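Nucleoporin nup120 (Schizosaccharomyces pombe, PDB 4GQ2) serves as a structural component of the nuclear pore complex, whose nucleoporins can also act as docking partners for transiently associated nuclear transport factors. Local coordinates at residues S853-A856 against V857-V860; A878-R881 against E882-I886; Y899-H902 against L903-L907. One frame throughout, in Å; residues are numbered along the deposited sequence.

Contact 1: residues S853-A856 against V857-V860; sequences SKEA and VKAV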
loop_
_atom_site.group_PDB
_atom_site.type_symbol
_atom_site.label_atom_id
_atom_site.label_comp_id
_atom_site.label_asym_id
_atom_site.label_seq_id
_atom_site.Cartn_x
_atom_site.Cartn_y
_atom_site.Cartn_z
ATOM N N SER A 853 -5.794 -11.136 -16.749
ATOM C CA SER A 853 -4.839 -10.063 -17.027
ATOM C C SER A 853 -4.391 -10.050 -18.487
ATOM O O SER A 853 -3.425 -9.373 -18.838
ATOM C CB SER A 853 -3.638 -10.179 -16.088
ATOM O OG SER A 853 -4.070 -10.183 -14.735
ATOM N N LYS A 854 -5.116 -10.799 -19.321
ATOM C CA LYS A 854 -4.849 -10.947 -20.761
ATOM C C LYS A 854 -3.486 -11.573 -21.066
ATOM O O LYS A 854 -2.828 -11.258 -22.061
ATOM C CB LYS A 854 -5.076 -9.631 -21.513
ATOM C CG LYS A 854 -6.514 -9.440 -21.972
ATOM C CD LYS A 854 -7.413 -8.968 -20.842
ATOM C CE LYS A 854 -8.840 -9.463 -21.029
ATOM N NZ LYS A 854 -9.463 -8.925 -22.267
ATOM N N GLU A 855 -3.101 -12.500 -20.202
ATOM C CA GLU A 855 -1.843 -13.197 -20.305
ATOM C C GLU A 855 -2.140 -14.671 -20.608
ATOM O O GLU A 855 -1.790 -15.575 -19.836
ATOM C CB GLU A 855 -1.099 -13.026 -18.985
ATOM C CG GLU A 855 0.404 -12.926 -19.109
ATOM C CD GLU A 855 0.883 -11.608 -19.689
ATOM O OE1 GLU A 855 0.324 -10.548 -19.352
ATOM O OE2 GLU A 855 1.850 -11.640 -20.468
ATOM N N ALA A 856 -2.795 -14.895 -21.747
ATOM C CA ALA A 856 -3.287 -16.219 -22.152
ATOM C C ALA A 856 -2.227 -17.304 -22.148
ATOM O O ALA A 856 -2.454 -18.401 -21.635
ATOM C CB ALA A 856 -3.943 -16.144 -23.521
ATOM N N VAL A 857 -1.070 -16.999 -22.723
ATOM C CA VAL A 857 0.005 -17.977 -22.849
ATOM C C VAL A 857 0.529 -18.430 -21.472
ATOM O O VAL A 857 0.872 -19.602 -21.275
ATOM C CB VAL A 857 1.146 -17.406 -23.720
ATOM C CG1 VAL A 857 2.356 -18.342 -23.745
ATOM C CG2 VAL A 857 0.629 -17.122 -25.126
ATOM N N LYS A 858 0.591 -17.495 -20.530
ATOM C CA LYS A 858 1.028 -17.801 -19.176
ATOM C C LYS A 858 -0.043 -18.567 -18.402
ATOM O O LYS A 858 0.272 -19.470 -17.629
ATOM C CB LYS A 858 1.449 -16.521 -18.441
ATOM C CG LYS A 858 2.754 -15.944 -18.977
ATOM C CD LYS A 858 3.118 -14.641 -18.295
ATOM C CE LYS A 858 4.411 -14.083 -18.853
ATOM N NZ LYS A 858 4.935 -13.022 -17.949
ATOM N N ALA A 859 -1.299 -18.201 -18.629
ATOM C CA ALA A 859 -2.442 -18.896 -18.050
ATOM C C ALA A 859 -2.467 -20.370 -18.453
ATOM O O ALA A 859 -2.587 -21.259 -17.595
ATOM C CB ALA A 859 -3.740 -18.212 -18.469
ATOM N N VAL A 860 -2.354 -20.615 -19.761
ATOM C CA VAL A 860 -2.425 -21.963 -20.323
ATOM C C VAL A 860 -1.283 -22.828 -19.812
ATOM O O VAL A 860 -1.482 -24.009 -19.505
ATOM C CB VAL A 860 -2.448 -21.944 -21.864
ATOM C CG1 VAL A 860 -2.133 -23.321 -22.428
ATOM C CG2 VAL A 860 -3.802 -21.464 -22.360
#
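Glu855 and Lys858 lie side by side and point the same way. Their aliphatic parts carry the contact: Glu855 CG sits 3.3 Å from Lys858 CD. Lys858 leaves the backbone with CG anti to its carbonyl carbon (chi1 -71°), and its chain runs out straight beyond CG. The Glu855 chain bends at chi2 (73°), which brings its carboxylate round alongside the lysine methylenes. The charges come near without a salt bridge, with Glu855 OE2 4.2 Å from Lys858 NZ. The ammonium is instead taken by an acidic side chain of another protein chain. Residues 853-855 turn the chain from helix 840-852 into helix 856-864, in the HEAT-repeat region. Lys854, at positive phi, is the C-prime residue of a Schellman motif that ends helix 840-852, and Glu855 is the N-cap of helix 856-864. The Glu855 carbonyl O receives Ala859 N at 2.9 Å, with an N-H...O angle of 161°. Ala856 O takes Val860 N at 2.9 Å. An alanine at Glu855, with neither CG nor carboxylate, is likely to leave a gap beside the Lys858 methylenes and its ammonium with one negative charge fewer nearby. Ala859 and Lys858 both touch Tyr850 of the preceding helix.

Contact 2: residues A878-R881 against E882-I886; sequences AVLR and EFQEI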
loop_
_atom_site.group_PDB
_atom_site.type_symbol
_atom_site.label_atom_id
_atom_site.label_comp_id
_atom_site.label_asym_id
_atom_site.label_seq_id
_atom_site.Cartn_x
_atom_site.Cartn_y
_atom_site.Cartn_z
ATOM N N ALA A 878 -14.245 -20.798 -3.244
ATOM C CA ALA A 878 -15.336 -20.608 -4.192
ATOM C C ALA A 878 -14.889 -20.574 -5.659
ATOM O O ALA A 878 -15.727 -20.706 -6.545
ATOM C CB ALA A 878 -16.115 -19.349 -3.847
ATOM N N VAL A 879 -13.591 -20.388 -5.923
ATOM C CA VAL A 879 -13.095 -20.460 -7.312
ATOM C C VAL A 879 -13.223 -21.875 -7.878
ATOM O O VAL A 879 -13.177 -22.063 -9.082
ATOM C CB VAL A 879 -11.627 -19.976 -7.496
ATOM C CG1 VAL A 879 -11.534 -18.464 -7.421
ATOM C CG2 VAL A 879 -10.680 -20.640 -6.502
ATOM N N LEU A 880 -13.385 -22.862 -6.996
ATOM C CA LEU A 880 -13.488 -24.266 -7.397
ATOM C C LEU A 880 -14.908 -24.686 -7.785
ATOM O O LEU A 880 -15.109 -25.802 -8.262
ATOM C CB LEU A 880 -12.949 -25.187 -6.296
ATOM C CG LEU A 880 -11.491 -25.035 -5.848
ATOM C CD1 LEU A 880 -11.097 -26.169 -4.914
ATOM C CD2 LEU A 880 -10.548 -24.992 -7.037
ATOM N N ARG A 881 -15.883 -23.795 -7.598
ATOM C CA ARG A 881 -17.291 -24.141 -7.836
ATOM C C ARG A 881 -17.580 -24.662 -9.248
ATOM O O ARG A 881 -18.217 -25.706 -9.394
ATOM C CB ARG A 881 -18.258 -23.006 -7.434
ATOM C CG ARG A 881 -18.155 -21.724 -8.250
ATOM C CD ARG A 881 -19.367 -20.827 -8.047
ATOM N NE ARG A 881 -20.489 -21.218 -8.900
ATOM C CZ ARG A 881 -20.672 -20.793 -10.150
ATOM N NH1 ARG A 881 -19.808 -19.953 -10.712
ATOM N NH2 ARG A 881 -21.723 -21.208 -10.843
ATOM N N GLU A 882 -17.095 -23.962 -10.273
ATOM C CA GLU A 882 -17.352 -24.364 -11.660
ATOM C C GLU A 882 -16.796 -25.755 -11.976
ATOM O O GLU A 882 -17.448 -26.552 -12.645
ATOM C CB GLU A 882 -16.819 -23.328 -12.654
ATOM C CG GLU A 882 -17.635 -22.042 -12.698
ATOM C CD GLU A 882 -17.078 -20.999 -13.658
ATOM O OE1 GLU A 882 -15.861 -21.009 -13.949
ATOM O OE2 GLU A 882 -17.864 -20.154 -14.126
ATOM N N PHE A 883 -15.595 -26.038 -11.482
ATOM C CA PHE A 883 -15.008 -27.351 -11.646
ATOM C C PHE A 883 -15.798 -28.403 -10.881
ATOM O O PHE A 883 -16.050 -29.494 -11.399
ATOM C CB PHE A 883 -13.558 -27.389 -11.169
ATOM C CG PHE A 883 -13.003 -28.782 -11.082
ATOM C CD1 PHE A 883 -12.856 -29.558 -12.233
ATOM C CD2 PHE A 883 -12.658 -29.333 -9.855
ATOM C CE1 PHE A 883 -12.372 -30.854 -12.152
ATOM C CE2 PHE A 883 -12.165 -30.622 -9.773
ATOM C CZ PHE A 883 -12.023 -31.385 -10.921
ATOM N N GLN A 884 -16.166 -28.074 -9.646
ATOM C CA GLN A 884 -16.848 -29.017 -8.762
ATOM C C GLN A 884 -18.280 -29.330 -9.189
ATOM O O GLN A 884 -18.792 -30.408 -8.883
ATOM C CB GLN A 884 -16.814 -28.522 -7.322
ATOM C CG GLN A 884 -15.468 -28.727 -6.661
ATOM C CD GLN A 884 -15.373 -28.032 -5.322
ATOM O OE1 GLN A 884 -16.149 -27.123 -5.030
ATOM N NE2 GLN A 884 -14.416 -28.455 -4.499
ATOM N N GLU A 885 -18.918 -28.392 -9.887
ATOM C CA GLU A 885 -20.252 -28.616 -10.445
ATOM C C GLU A 885 -20.196 -29.697 -11.520
ATOM O O GLU A 885 -21.071 -30.568 -11.588
ATOM C CB GLU A 885 -20.822 -27.323 -11.026
ATOM C CG GLU A 885 -21.416 -26.384 -9.988
ATOM C CD GLU A 885 -21.825 -25.038 -10.560
ATOM O OE1 GLU A 885 -21.639 -24.806 -11.777
ATOM O OE2 GLU A 885 -22.332 -24.204 -9.782
ATOM N N ILE A 886 -19.155 -29.625 -12.347
ATOM C CA ILE A 886 -18.887 -30.619 -13.376
ATOM C C ILE A 886 -18.514 -31.965 -12.743
ATOM O O ILE A 886 -18.999 -33.009 -13.178
ATOM C CB ILE A 886 -17.803 -30.123 -14.362
ATOM C CG1 ILE A 886 -18.377 -28.997 -15.241
ATOM C CG2 ILE A 886 -17.271 -31.266 -15.226
ATOM C CD1 ILE A 886 -17.341 -28.199 -16.013
HETATM O O HOH W 1 -13.501 -24.068 -10.675
#
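Glu882 meets Arg881 across the start of helix 881-889. Its chain is extended beyond CG, and CG passes 3.6 Å from Arg881 NH1. The salt bridge between Arg881 NH1 and Glu882 OE2 is long, at 3.9 Å; Glu882 OE1 is bridged to Lys906 of helix 895-909. Phe883 contributes its backbone: a water accepts its N-H at 3.0 Å from Phe883 N and donates to Val879 O. The water thus bridges the Val879 carbonyl and the Phe883 amide at the helix start. Gln884 N bonds to Leu880 O at 2.9 Å. The Gln884 side chain runs across that of Leu880, its CD 3.9 Å from Leu880 CB, while NE2 is held by Thr874 O and Tyr871 O. Glu885 N bonds to Arg881 O. Its carboxylate completes a salt-bridge network with Arg881 and Glu882: Arg881 NH2 reaches Glu885 OE2 at 3.2 Å, a weak hydrogen bond at 135°. The guanidinium and Glu885 carboxylate planes stand 82° apart. Arg881 gets there because its CG lies between the backbone N and carbonyl carbon (chi1 65°) and the chain bends at chi3. Backbone bonds and this salt bridge, all i to i+4, hold the first turn. Val879 packs on helix 812-822, while Phe883 and Ile886 lie against Cys898 of helix 895-909.

Contact 3: residues Y899-H902 against L903-L907; sequences YYLH and LSKKL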
loop_
_atom_site.group_PDB
_atom_site.type_symbol
_atom_site.label_atom_id
_atom_site.label_comp_id
_atom_site.label_asym_id
_atom_site.label_seq_id
_atom_site.Cartn_x
_atom_site.Cartn_y
_atom_site.Cartn_z
ATOM N N TYR A 899 -11.619 -31.793 -15.403
ATOM C CA TYR A 899 -10.725 -30.651 -15.312
ATOM C C TYR A 899 -10.499 -30.054 -16.698
ATOM O O TYR A 899 -10.684 -28.850 -16.889
ATOM C CB TYR A 899 -9.408 -31.067 -14.631
ATOM C CG TYR A 899 -8.329 -29.997 -14.581
ATOM C CD1 TYR A 899 -8.484 -28.857 -13.793
ATOM C CD2 TYR A 899 -7.136 -30.143 -15.308
ATOM C CE1 TYR A 899 -7.495 -27.888 -13.738
ATOM C CE2 TYR A 899 -6.141 -29.182 -15.260
ATOM C CZ TYR A 899 -6.330 -28.052 -14.477
ATOM O OH TYR A 899 -5.356 -27.083 -14.420
ATOM N N TYR A 900 -10.136 -30.894 -17.667
ATOM C CA TYR A 900 -9.930 -30.429 -19.046
ATOM C C TYR A 900 -11.205 -29.868 -19.697
ATOM O O TYR A 900 -11.134 -28.903 -20.470
ATOM C CB TYR A 900 -9.304 -31.523 -19.919
ATOM C CG TYR A 900 -7.847 -31.829 -19.614
ATOM C CD1 TYR A 900 -6.959 -30.822 -19.231
ATOM C CD2 TYR A 900 -7.351 -33.126 -19.736
ATOM C CE1 TYR A 900 -5.624 -31.103 -18.957
ATOM C CE2 TYR A 900 -6.022 -33.416 -19.471
ATOM C CZ TYR A 900 -5.163 -32.401 -19.079
ATOM O OH TYR A 900 -3.847 -32.689 -18.814
ATOM N N LEU A 901 -12.360 -30.466 -19.378
ATOM C CA LEU A 901 -13.662 -29.922 -19.786
ATOM C C LEU A 901 -13.877 -28.533 -19.184
ATOM O O LEU A 901 -14.266 -27.593 -19.885
ATOM C CB LEU A 901 -14.816 -30.834 -19.352
ATOM C CG LEU A 901 -16.079 -30.976 -20.227
ATOM C CD1 LEU A 901 -17.305 -31.269 -19.362
ATOM C CD2 LEU A 901 -16.360 -29.794 -21.152
ATOM N N HIS A 902 -13.636 -28.413 -17.880
ATOM C CA HIS A 902 -13.751 -27.125 -17.215
ATOM C C HIS A 902 -12.864 -26.086 -17.846
ATOM O O HIS A 902 -13.300 -24.972 -18.120
ATOM C CB HIS A 902 -13.426 -27.250 -15.741
ATOM C CG HIS A 902 -13.323 -25.924 -15.043
ATOM N ND1 HIS A 902 -12.177 -25.481 -14.502
ATOM C CD2 HIS A 902 -14.268 -24.926 -14.838
ATOM C CE1 HIS A 902 -12.381 -24.270 -13.962
ATOM N NE2 HIS A 902 -13.659 -23.930 -14.171
ATOM N N LEU A 903 -11.611 -26.449 -18.085
ATOM C CA LEU A 903 -10.669 -25.557 -18.744
ATOM C C LEU A 903 -11.153 -25.125 -20.115
ATOM O O LEU A 903 -11.115 -23.939 -20.443
ATOM C CB LEU A 903 -9.292 -26.206 -18.847
ATOM C CG LEU A 903 -8.592 -26.358 -17.499
ATOM C CD1 LEU A 903 -7.108 -26.601 -17.717
ATOM C CD2 LEU A 903 -8.819 -25.125 -16.643
ATOM N N SER A 904 -11.633 -26.086 -20.899
ATOM C CA SER A 904 -12.187 -25.800 -22.218
ATOM C C SER A 904 -13.242 -24.697 -22.167
ATOM O O SER A 904 -13.146 -23.710 -22.900
ATOM C CB SER A 904 -12.782 -27.064 -22.833
ATOM O OG SER A 904 -13.251 -26.792 -24.136
ATOM N N LYS A 905 -14.228 -24.860 -21.285
ATOM C CA LYS A 905 -15.319 -23.890 -21.139
ATOM C C LYS A 905 -14.795 -22.545 -20.634
ATOM O O LYS A 905 -15.367 -21.498 -20.946
ATOM C CB LYS A 905 -16.408 -24.412 -20.183
ATOM C CG LYS A 905 -17.139 -25.668 -20.646
ATOM C CD LYS A 905 -17.835 -26.378 -19.489
ATOM C CE LYS A 905 -19.332 -26.098 -19.443
ATOM N NZ LYS A 905 -20.085 -26.986 -20.376
ATOM N N LYS A 906 -13.712 -22.582 -19.854
ATOM C CA LYS A 906 -13.150 -21.369 -19.268
ATOM C C LYS A 906 -12.361 -20.569 -20.300
ATOM O O LYS A 906 -12.511 -19.356 -20.395
ATOM C CB LYS A 906 -12.281 -21.685 -18.046
ATOM C CG LYS A 906 -12.035 -20.492 -17.135
ATOM C CD LYS A 906 -13.250 -20.228 -16.263
ATOM C CE LYS A 906 -13.259 -18.816 -15.718
ATOM N NZ LYS A 906 -14.653 -18.409 -15.394
ATOM N N LEU A 907 -11.526 -21.249 -21.077
ATOM C CA LEU A 907 -10.817 -20.583 -22.159
ATOM C C LEU A 907 -11.814 -20.029 -23.176
ATOM O O LEU A 907 -11.570 -18.986 -23.784
ATOM C CB LEU A 907 -9.823 -21.530 -22.832
ATOM C CG LEU A 907 -8.410 -21.729 -22.256
ATOM C CD1 LEU A 907 -7.700 -20.411 -21.970
ATOM C CD2 LEU A 907 -8.421 -22.607 -21.016
#
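Tyr899 offers one ring face to Leu903, one turn further along the helix. Leu903 CD1 makes a CH-pi contact 4.0 Å from the ring centroid, 28° off the normal, and Leu903 CG lies over the same ring. CD1 sits toward the phenol end, 3.6 Å from Tyr899 CZ. The same methyl stands at the edge of the Tyr900 ring, near its plane, 4.5 Å from Tyr900 CD1. Tyr899 has CG anti to the backbone N (chi1 175°), which leans its ring toward Leu903, whose CD1 reaches back over it. The Tyr899 OH bonds to Phe863 O. His902 packs against Glu882 and Ile886 of helix 881-889. Both segments belong to helix 895-909, in the HEAT-repeat region, and regular i to i+4 bonds join them. Leu903 N bonds to Tyr899 O at 2.8 Å, and Ser904 N and Lys905 N bond likewise to Tyr900 O and Leu901 O. On another side of the helix, the Lys905 chain crosses Leu901, with Lys905 CD 4.1 Å from Leu901 CD2. Both residues also touch Glu941 of helix 932-949. The buried Ser904 OG is satisfied by Ala916 O and Glu941 OE2, and Leu903 packs on Phe919 of helix 913-925.

In the fold
From the N terminus, contact 1 comes first, at the turn between helices 840-852 and 856-864. Contact 2 follows where the loop after helix 856-864 enters helix 881-889. Contact 3 lies within the next helix, 895-909. They are in series: none nests in or crosses another, and each is local, so none closes a long loop. Contacts 1 and 2 do not touch, their nearest atoms about 13 Å apart. Contact 3 meets both. Val860 packs on Leu907, joining helices 856-864 and 895-909. Glu882 forms a salt bridge with Lys906, and Phe883 packs on Tyr899, joining helices 881-889 and 895-909. Helix 895-909 is thus common to both joints.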